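PrgA (Enterococcus faecalis, PDB 6Z9K) extends far outside the enterococcal cell and provides surface exclusion against unwanted conjugation, the part modelled here being its CAP domain, which carries a magnesium ion. Local coordinates at residues Ile16-Phe22 and Leu171-Phe176; Asn46-Pro50 and Gln164-Arg168. All blocks are in the same frame, centred on the assembly; numbering follows the deposited sequence.

In the fold
Both contacts hold helix 160-176 of the CAP domain against N-terminal parts of the chain, contact 2 nested inside the chain loop that contact 1 closes. Contact 1 takes the last turns of the helix and is buried and apolar, without a hydrogen bond between its segments. Contact 2, about two turns earlier, is only partly buried and adds arginine hydrogen bonds to the packing of one phenylalanine. Their centres lie 12 Å apart and they touch mainly at Asn46, whose OD1 is 2.8 Å from Asn17 N, a probable hydrogen bond, while its ND2 packs 3.6 Å from Phe176 CE2. The magnesium site lies nearer contact 1; contact 2 stands away from it.

Contact 1 (Ile16-Phe22 and Leu171-Phe176); sequences INLPPKF and LVNMLF
This is a buried apolar contact of the CAP domain, in which the loop segment 16-22, ahead of helix 26-29, packs along the C-terminal part of helix 160-176. The loop is extended through Ile16 to Pro19, then reverses in a type II beta turn from Pro19 to Phe22, with Lys21 at positive phi (73°) and a weak hydrogen bond from Phe22 N to Pro19 O, 3.4 Å. CA atoms come closest at Ile16-Val172 (7.2 Å) and Phe22-Phe176 (9.1 Å). Ile16, chi1 m and chi2 t, reaches along the helix: its CD1 lies 4.0 Å from Leu171 CB and 3.9 Å from Leu175 CD1, and its CG2 is 3.5 Å from Phe176 CE2. Phe176, chi1 m, sends its ring into the bend of the loop, where Leu18 CD2 is 3.9 Å from Phe176 CZ and Pro19 CD 3.6 Å from Phe176 CE1. Leu175 is about 8 Å, side chain to side chain, from the magnesium ligand His185, whose helix 184-189 touches Phe22 through Leu186. Phe22, chi1 t, closes the far end in an offset edge-to-face pair, centroids 5.2 Å apart and planes at 67°, with Phe176 CE1 over the Phe22 face, 3.4 Å from Phe22 CE1.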
ATOM      1  N   ILE A  16       0.826  -6.162 -10.616  1.00 18.87           N
ATOM      2  CA  ILE A  16       1.571  -5.054 -11.237  1.00 19.34           C
ATOM      3  C   ILE A  16       2.529  -5.626 -12.265  1.00 19.63           C
ATOM      4  O   ILE A  16       3.301  -6.572 -11.953  1.00 20.86           O
ATOM      5  CB  ILE A  16       2.247  -4.189 -10.162  1.00 20.15           C
ATOM      6  CG1 ILE A  16       1.161  -3.580  -9.267  1.00 22.11           C
ATOM      7  CG2 ILE A  16       3.095  -3.107 -10.807  1.00 20.49           C
ATOM      8  CD1 ILE A  16       1.705  -3.094  -7.984  1.00 24.56           C
ATOM      9  N   ASN A  17       2.526  -5.049 -13.435  1.00 18.27           N
ATOM     10  CA  ASN A  17       3.389  -5.571 -14.531  1.00 19.55           C
ATOM     11  C   ASN A  17       4.770  -4.930 -14.438  1.00 19.37           C
ATOM     12  O   ASN A  17       4.858  -3.688 -14.496  1.00 20.24           O
ATOM     13  CB  ASN A  17       2.750  -5.269 -15.873  1.00 19.77           C
ATOM     14  CG  ASN A  17       1.383  -5.905 -15.994  1.00 21.30           C
ATOM     15  OD1 ASN A  17       1.274  -7.119 -15.805  1.00 22.00           O
ATOM     16  ND2 ASN A  17       0.357  -5.096 -16.245  1.00 21.62           N
ATOM     17  N   LEU A  18       5.813  -5.728 -14.218  1.00 18.71           N
ATOM     18  CA  LEU A  18       7.141  -5.138 -13.996  1.00 18.41           C
ATOM     19  C   LEU A  18       7.799  -4.957 -15.344  1.00 17.71           C
ATOM     20  O   LEU A  18       7.759  -5.819 -16.223  1.00 19.73           O
ATOM     21  CB  LEU A  18       8.020  -5.993 -13.086  1.00 18.75           C
ATOM     22  CG  LEU A  18       7.441  -6.252 -11.706  1.00 19.50           C
ATOM     23  CD1 LEU A  18       8.426  -7.038 -10.863  1.00 19.79           C
ATOM     24  CD2 LEU A  18       7.040  -4.969 -11.020  1.00 20.08           C
ATOM     25  N   PRO A  19       8.493  -3.827 -15.519  1.00 17.09           N
ATOM     26  CA  PRO A  19       9.237  -3.571 -16.751  1.00 17.78           C
ATOM     27  C   PRO A  19      10.599  -4.239 -16.704  1.00 17.73           C
ATOM     28  O   PRO A  19      11.111  -4.571 -15.622  1.00 18.34           O
ATOM     29  CB  PRO A  19       9.428  -2.055 -16.700  1.00 17.72           C
ATOM     30  CG  PRO A  19       9.547  -1.763 -15.234  1.00 16.93           C
ATOM     31  CD  PRO A  19       8.550  -2.699 -14.576  1.00 16.65           C
ATOM     32  N   PRO A  20      11.254  -4.428 -17.864  1.00 18.13           N
ATOM     33  CA  PRO A  20      12.644  -4.861 -17.860  1.00 18.89           C
ATOM     34  C   PRO A  20      13.542  -3.902 -17.092  1.00 18.23           C
ATOM     35  O   PRO A  20      13.272  -2.688 -17.075  1.00 18.16           O
ATOM     36  CB  PRO A  20      13.025  -4.878 -19.353  1.00 19.08           C
ATOM     37  CG  PRO A  20      11.709  -4.939 -20.086  1.00 18.81           C
ATOM     38  CD  PRO A  20      10.760  -4.130 -19.210  1.00 18.20           C
ATOM     39  N   LYS A  21      14.540  -4.456 -16.409  1.00 18.03           N
ATOM     40  CA  LYS A  21      15.563  -3.721 -15.636  1.00 18.82           C
ATOM     41  C   LYS A  21      15.002  -3.149 -14.354  1.00 18.08           C
ATOM     42  O   LYS A  21      15.731  -2.473 -13.649  1.00 18.06           O
ATOM     43  CB  LYS A  21      16.216  -2.598 -16.446  1.00 19.27           C
ATOM     44  CG  LYS A  21      16.756  -3.072 -17.770  1.00 20.14           C
ATOM     45  CD  LYS A  21      17.560  -1.990 -18.408  1.00 20.83           C
ATOM     46  CE  LYS A  21      17.813  -2.281 -19.851  1.00 21.57           C
ATOM     47  NZ  LYS A  21      18.572  -1.202 -20.523  1.00 21.87           N
ATOM     48  N   PHE A  22      13.833  -3.586 -13.916  1.00 17.25           N
ATOM     49  CA  PHE A  22      13.309  -3.144 -12.610  1.00 17.56           C
ATOM     50  C   PHE A  22      14.139  -3.714 -11.465  1.00 18.27           C
ATOM     51  O   PHE A  22      14.604  -4.853 -11.544  1.00 18.64           O
ATOM     52  CB  PHE A  22      11.837  -3.519 -12.468  1.00 17.03           C
ATOM     53  CG  PHE A  22      11.183  -2.867 -11.264  1.00 16.71           C
ATOM     54  CD1 PHE A  22      11.024  -1.490 -11.200  1.00 16.75           C
ATOM     55  CD2 PHE A  22      10.726  -3.614 -10.191  1.00 17.93           C
ATOM     56  CE1 PHE A  22      10.388  -0.889 -10.119  1.00 17.25           C
ATOM     57  CE2 PHE A  22      10.165  -3.000  -9.078  1.00 17.16           C
ATOM     58  CZ  PHE A  22       9.958  -1.652  -9.076  1.00 16.85           C
ATOM     59  N   LEU A 171       0.193   2.354  -5.770  1.00 16.27           N
ATOM     60  CA  LEU A 171       1.408   1.509  -5.787  1.00 15.79           C
ATOM     61  C   LEU A 171       2.149   1.696  -7.101  1.00 15.65           C
ATOM     62  O   LEU A 171       3.369   1.736  -7.068  1.00 15.09           O
ATOM     63  CB  LEU A 171       1.020   0.038  -5.571  1.00 16.27           C
ATOM     64  CG  LEU A 171       0.492  -0.311  -4.175  1.00 16.77           C
ATOM     65  CD1 LEU A 171      -0.040  -1.738  -4.131  1.00 17.53           C
ATOM     66  CD2 LEU A 171       1.557  -0.073  -3.115  1.00 16.70           C
ATOM     67  N   VAL A 172       1.438   1.757  -8.222  1.00 15.95           N
ATOM     68  CA  VAL A 172       2.074   1.913  -9.564  1.00 16.54           C
ATOM     69  C   VAL A 172       2.866   3.209  -9.537  1.00 17.09           C
ATOM     70  O   VAL A 172       4.004   3.235 -10.024  1.00 17.39           O
ATOM     71  CB  VAL A 172       1.025   1.858 -10.677  1.00 17.49           C
ATOM     72  CG1 VAL A 172       1.499   2.384 -11.992  1.00 17.54           C
ATOM     73  CG2 VAL A 172       0.468   0.448 -10.816  1.00 17.42           C
ATOM     74  N   ASN A 173       2.268   4.254  -9.005  1.00 17.20           N
ATOM     75  CA  ASN A 173       2.911   5.586  -9.010  1.00 18.77           C
ATOM     76  C   ASN A 173       4.120   5.596  -8.085  1.00 16.74           C
ATOM     77  O   ASN A 173       5.122   6.279  -8.460  1.00 18.32           O
ATOM     78  CB  ASN A 173       1.893   6.669  -8.642  1.00 19.14           C
ATOM     79  CG  ASN A 173       0.976   7.014  -9.793  1.00 20.93           C
ATOM     80  OD1 ASN A 173       1.206   6.639 -10.952  1.00 21.45           O
ATOM     81  ND2 ASN A 173      -0.080   7.749  -9.441  1.00 22.21           N
ATOM     82  N   MET A 174       4.073   4.882  -6.981  1.00 16.04           N
ATOM     83  CA  MET A 174       5.192   4.845  -6.045  1.00 16.30           C
ATOM     84  C   MET A 174       6.315   3.963  -6.597  1.00 17.37           C
ATOM     85  O   MET A 174       7.462   4.305  -6.393  1.00 17.52           O
ATOM     86  CB  MET A 174       4.748   4.364  -4.679  1.00 17.23           C
ATOM     87  CG  MET A 174       3.925   5.426  -3.972  1.00 18.11           C
ATOM     88  SD  MET A 174       3.338   4.825  -2.356  1.00 20.99           S
ATOM     89  CE  MET A 174       2.700   6.359  -1.694  1.00 21.20           C
ATOM     90  N   LEU A 175       5.980   2.867  -7.279  1.00 17.37           N
ATOM     91  CA  LEU A 175       7.039   1.974  -7.826  1.00 17.60           C
ATOM     92  C   LEU A 175       7.666   2.575  -9.089  1.00 18.43           C
ATOM     93  O   LEU A 175       8.851   2.282  -9.310  1.00 18.45           O
ATOM     94  CB  LEU A 175       6.424   0.617  -8.142  1.00 17.70           C
ATOM     95  CG  LEU A 175       5.917  -0.139  -6.938  1.00 17.83           C
ATOM     96  CD1 LEU A 175       5.124  -1.361  -7.381  1.00 18.80           C
ATOM     97  CD2 LEU A 175       7.041  -0.584  -6.049  1.00 19.39           C
ATOM     98  N   PHE A 176       6.939   3.306  -9.927  1.00 17.88           N
ATOM     99  CA  PHE A 176       7.435   3.666 -11.278  1.00 18.89           C
ATOM    100  C   PHE A 176       7.437   5.161 -11.577  1.00 19.87           C
ATOM    101  O   PHE A 176       7.856   5.510 -12.683  1.00 21.09           O
ATOM    102  CB  PHE A 176       6.639   2.932 -12.359  1.00 18.16           C
ATOM    103  CG  PHE A 176       6.497   1.469 -12.127  1.00 18.90           C
ATOM    104  CD1 PHE A 176       7.617   0.648 -11.978  1.00 18.39           C
ATOM    105  CD2 PHE A 176       5.249   0.883 -12.170  1.00 18.90           C
ATOM    106  CE1 PHE A 176       7.462  -0.713 -11.772  1.00 19.12           C
ATOM    107  CE2 PHE A 176       5.109  -0.468 -11.956  1.00 19.39           C
ATOM    108  CZ  PHE A 176       6.205  -1.278 -11.781  1.00 19.29           C
TER

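Contact 2 (Asn46-Pro50 and Gln164-Arg168); sequences NKNFP and QESIR
Phe49 lays one face of its ring over the backbone of helix 160-176 at Glu165, whose CA stands 3.7 Å from the ring centroid and 14° off the normal, a CH-pi contact. The CA atoms of these two residues mark the register, at 6.3 Å. With chi1 t, Phe49 also brings CZ to 4.0 Å from Gln164 CB, while CD1 meets Arg168 CD at 3.8 Å near the ring plane. Segment 46-50 is irregular and lies in the loop between helix 32-45 and helix 53-57. Arg168, chi1 to chi3 all t, stretches out to the start of this loop, where its NH1 donates to Asn46 O (3.2 Å) and its NH2 makes a weak hydrogen bond to Asn46 OD1 (3.0 Å), an oxygen that also accepts from Asn17 N. Pro50 CD covers one face of the guanidinium, 3.9 Å from Arg168 NE. Further bonds run from Arg168 NE to Lys14 O and from NH2 to Gly15 O. A buried arginine thus has its charge met by carbonyl oxygens, tying two loop segments to the helix by directional bonds.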
ATOM      1  N   ASN A  46       0.771  -0.442 -17.026  1.00 19.98           N
ATOM      2  CA  ASN A  46      -0.079  -0.525 -15.814  1.00 20.19           C
ATOM      3  C   ASN A  46      -1.158   0.558 -15.789  1.00 20.43           C
ATOM      4  O   ASN A  46      -1.701   0.828 -14.691  1.00 20.70           O
ATOM      5  CB  ASN A  46       0.802  -0.431 -14.574  1.00 18.44           C
ATOM      6  CG  ASN A  46       1.621  -1.681 -14.386  1.00 19.50           C
ATOM      7  OD1 ASN A  46       1.074  -2.735 -14.064  1.00 19.07           O
ATOM      8  ND2 ASN A  46       2.928  -1.573 -14.627  1.00 19.01           N
ATOM      9  N   LYS A  47      -1.523   1.143 -16.916  1.00 21.90           N
ATOM     10  CA  LYS A  47      -2.474   2.286 -16.896  1.00 23.86           C
ATOM     11  C   LYS A  47      -3.914   1.810 -16.690  1.00 23.78           C
ATOM     12  O   LYS A  47      -4.696   2.629 -16.172  1.00 23.52           O
ATOM     13  CB  LYS A  47      -2.307   3.140 -18.154  1.00 26.44           C
ATOM     14  CG  LYS A  47      -2.832   2.530 -19.430  1.00 29.11           C
ATOM     15  CD  LYS A  47      -2.703   3.417 -20.644  1.00 32.68           C
ATOM     16  CE  LYS A  47      -3.589   2.962 -21.792  1.00 36.24           C
ATOM     17  NZ  LYS A  47      -3.200   3.687 -23.028  1.00 39.19           N
ATOM     18  N   ASN A  48      -4.251   0.589 -17.099  1.00 23.80           N
ATOM     19  CA  ASN A  48      -5.634   0.054 -17.112  1.00 25.47           C
ATOM     20  C   ASN A  48      -5.819  -0.735 -15.830  1.00 24.47           C
ATOM     21  O   ASN A  48      -5.010  -1.583 -15.561  1.00 27.09           O
ATOM     22  CB  ASN A  48      -5.929  -0.799 -18.340  1.00 27.27           C
ATOM     23  CG  ASN A  48      -5.800   0.023 -19.609  1.00 30.21           C
ATOM     24  OD1 ASN A  48      -4.870  -0.158 -20.392  1.00 35.50           O
ATOM     25  ND2 ASN A  48      -6.650   1.024 -19.746  1.00 33.42           N
ATOM     26  N   PHE A  49      -6.805  -0.395 -15.020  1.00 24.25           N
ATOM     27  CA  PHE A  49      -7.208  -1.223 -13.855  1.00 23.49           C
ATOM     28  C   PHE A  49      -7.874  -2.500 -14.342  1.00 23.91           C
ATOM     29  O   PHE A  49      -8.967  -2.457 -14.941  1.00 26.95           O
ATOM     30  CB  PHE A  49      -8.145  -0.447 -12.949  1.00 22.96           C
ATOM     31  CG  PHE A  49      -8.446  -1.163 -11.663  1.00 23.48           C
ATOM     32  CD1 PHE A  49      -7.437  -1.518 -10.793  1.00 22.06           C
ATOM     33  CD2 PHE A  49      -9.750  -1.433 -11.303  1.00 24.34           C
ATOM     34  CE1 PHE A  49      -7.712  -2.176  -9.604  1.00 22.29           C
ATOM     35  CE2 PHE A  49     -10.024  -2.072 -10.108  1.00 24.78           C
ATOM     36  CZ  PHE A  49      -9.005  -2.451  -9.273  1.00 23.11           C
ATOM     37  N   PRO A  50      -7.260  -3.676 -14.105  1.00 23.18           N
ATOM     38  CA  PRO A  50      -7.816  -4.935 -14.577  1.00 25.47           C
ATOM     39  C   PRO A  50      -9.132  -5.224 -13.850  1.00 27.51           C
ATOM     40  O   PRO A  50      -9.140  -5.194 -12.633  1.00 27.02           O
ATOM     41  CB  PRO A  50      -6.739  -5.960 -14.248  1.00 24.83           C
ATOM     42  CG  PRO A  50      -5.525  -5.141 -14.081  1.00 24.39           C
ATOM     43  CD  PRO A  50      -5.987  -3.871 -13.415  1.00 23.33           C
ATOM     44  N   GLN A 164      -9.984  -0.136  -4.386  1.00 19.57           N
ATOM     45  CA  GLN A 164      -8.992  -1.105  -4.941  1.00 19.46           C
ATOM     46  C   GLN A 164      -8.302  -0.453  -6.137  1.00 18.49           C
ATOM     47  O   GLN A 164      -7.092  -0.648  -6.329  1.00 18.07           O
ATOM     48  CB  GLN A 164      -9.648  -2.433  -5.334  1.00 21.12           C
ATOM     49  CG  GLN A 164     -10.101  -3.222  -4.117  1.00 23.10           C
ATOM     50  CD  GLN A 164     -10.585  -4.626  -4.405  1.00 25.12           C
ATOM     51  OE1 GLN A 164     -10.727  -5.037  -5.554  1.00 29.37           O
ATOM     52  NE2 GLN A 164     -10.637  -5.417  -3.343  1.00 28.56           N
ATOM     53  N   GLU A 165      -9.055   0.303  -6.917  1.00 19.39           N
ATOM     54  CA  GLU A 165      -8.506   1.009  -8.105  1.00 19.83           C
ATOM     55  C   GLU A 165      -7.475   2.026  -7.620  1.00 17.96           C
ATOM     56  O   GLU A 165      -6.380   2.095  -8.211  1.00 18.06           O
ATOM     57  CB  GLU A 165      -9.643   1.647  -8.901  1.00 22.44           C
ATOM     58  CG  GLU A 165      -9.246   2.372 -10.195  1.00 25.23           C
ATOM     59  CD  GLU A 165     -10.492   2.957 -10.856  1.00 31.25           C
ATOM     60  OE1 GLU A 165     -11.298   3.606 -10.105  1.00 32.61           O
ATOM     61  OE2 GLU A 165     -10.708   2.736 -12.087  1.00 38.80           O
ATOM     62  N   SER A 166      -7.811   2.812  -6.608  1.00 18.31           N
ATOM     63  CA  SER A 166      -6.928   3.881  -6.087  1.00 17.68           C
ATOM     64  C   SER A 166      -5.648   3.274  -5.513  1.00 16.87           C
ATOM     65  O   SER A 166      -4.564   3.831  -5.686  1.00 16.30           O
ATOM     66  CB  SER A 166      -7.698   4.642  -5.029  1.00 18.63           C
ATOM     67  OG  SER A 166      -8.808   5.348  -5.609  1.00 21.05           O
ATOM     68  N   ILE A 167      -5.793   2.202  -4.756  1.00 16.19           N
ATOM     69  CA  ILE A 167      -4.624   1.549  -4.125  1.00 15.75           C
ATOM     70  C   ILE A 167      -3.687   1.040  -5.208  1.00 14.88           C
ATOM     71  O   ILE A 167      -2.449   1.255  -5.087  1.00 14.99           O
ATOM     72  CB  ILE A 167      -5.053   0.477  -3.114  1.00 15.48           C
ATOM     73  CG1 ILE A 167      -5.674   1.130  -1.882  1.00 15.98           C
ATOM     74  CG2 ILE A 167      -3.869  -0.427  -2.812  1.00 15.66           C
ATOM     75  CD1 ILE A 167      -6.397   0.171  -1.007  1.00 16.69           C
ATOM     76  N   ARG A 168      -4.201   0.390  -6.241  1.00 15.46           N
ATOM     77  CA  ARG A 168      -3.260  -0.122  -7.255  1.00 15.44           C
ATOM     78  C   ARG A 168      -2.581   1.071  -7.939  1.00 15.78           C
ATOM     79  O   ARG A 168      -1.397   0.972  -8.224  1.00 16.30           O
ATOM     80  CB  ARG A 168      -3.979  -1.013  -8.257  1.00 17.11           C
ATOM     81  CG  ARG A 168      -2.999  -1.693  -9.205  1.00 16.68           C
ATOM     82  CD  ARG A 168      -3.771  -2.446 -10.285  1.00 17.58           C
ATOM     83  NE  ARG A 168      -2.894  -3.222 -11.156  1.00 17.98           N
ATOM     84  CZ  ARG A 168      -2.311  -2.791 -12.268  1.00 18.15           C
ATOM     85  NH1 ARG A 168      -2.496  -1.583 -12.719  1.00 18.36           N
ATOM     86  NH2 ARG A 168      -1.551  -3.611 -12.978  1.00 19.31           N
TER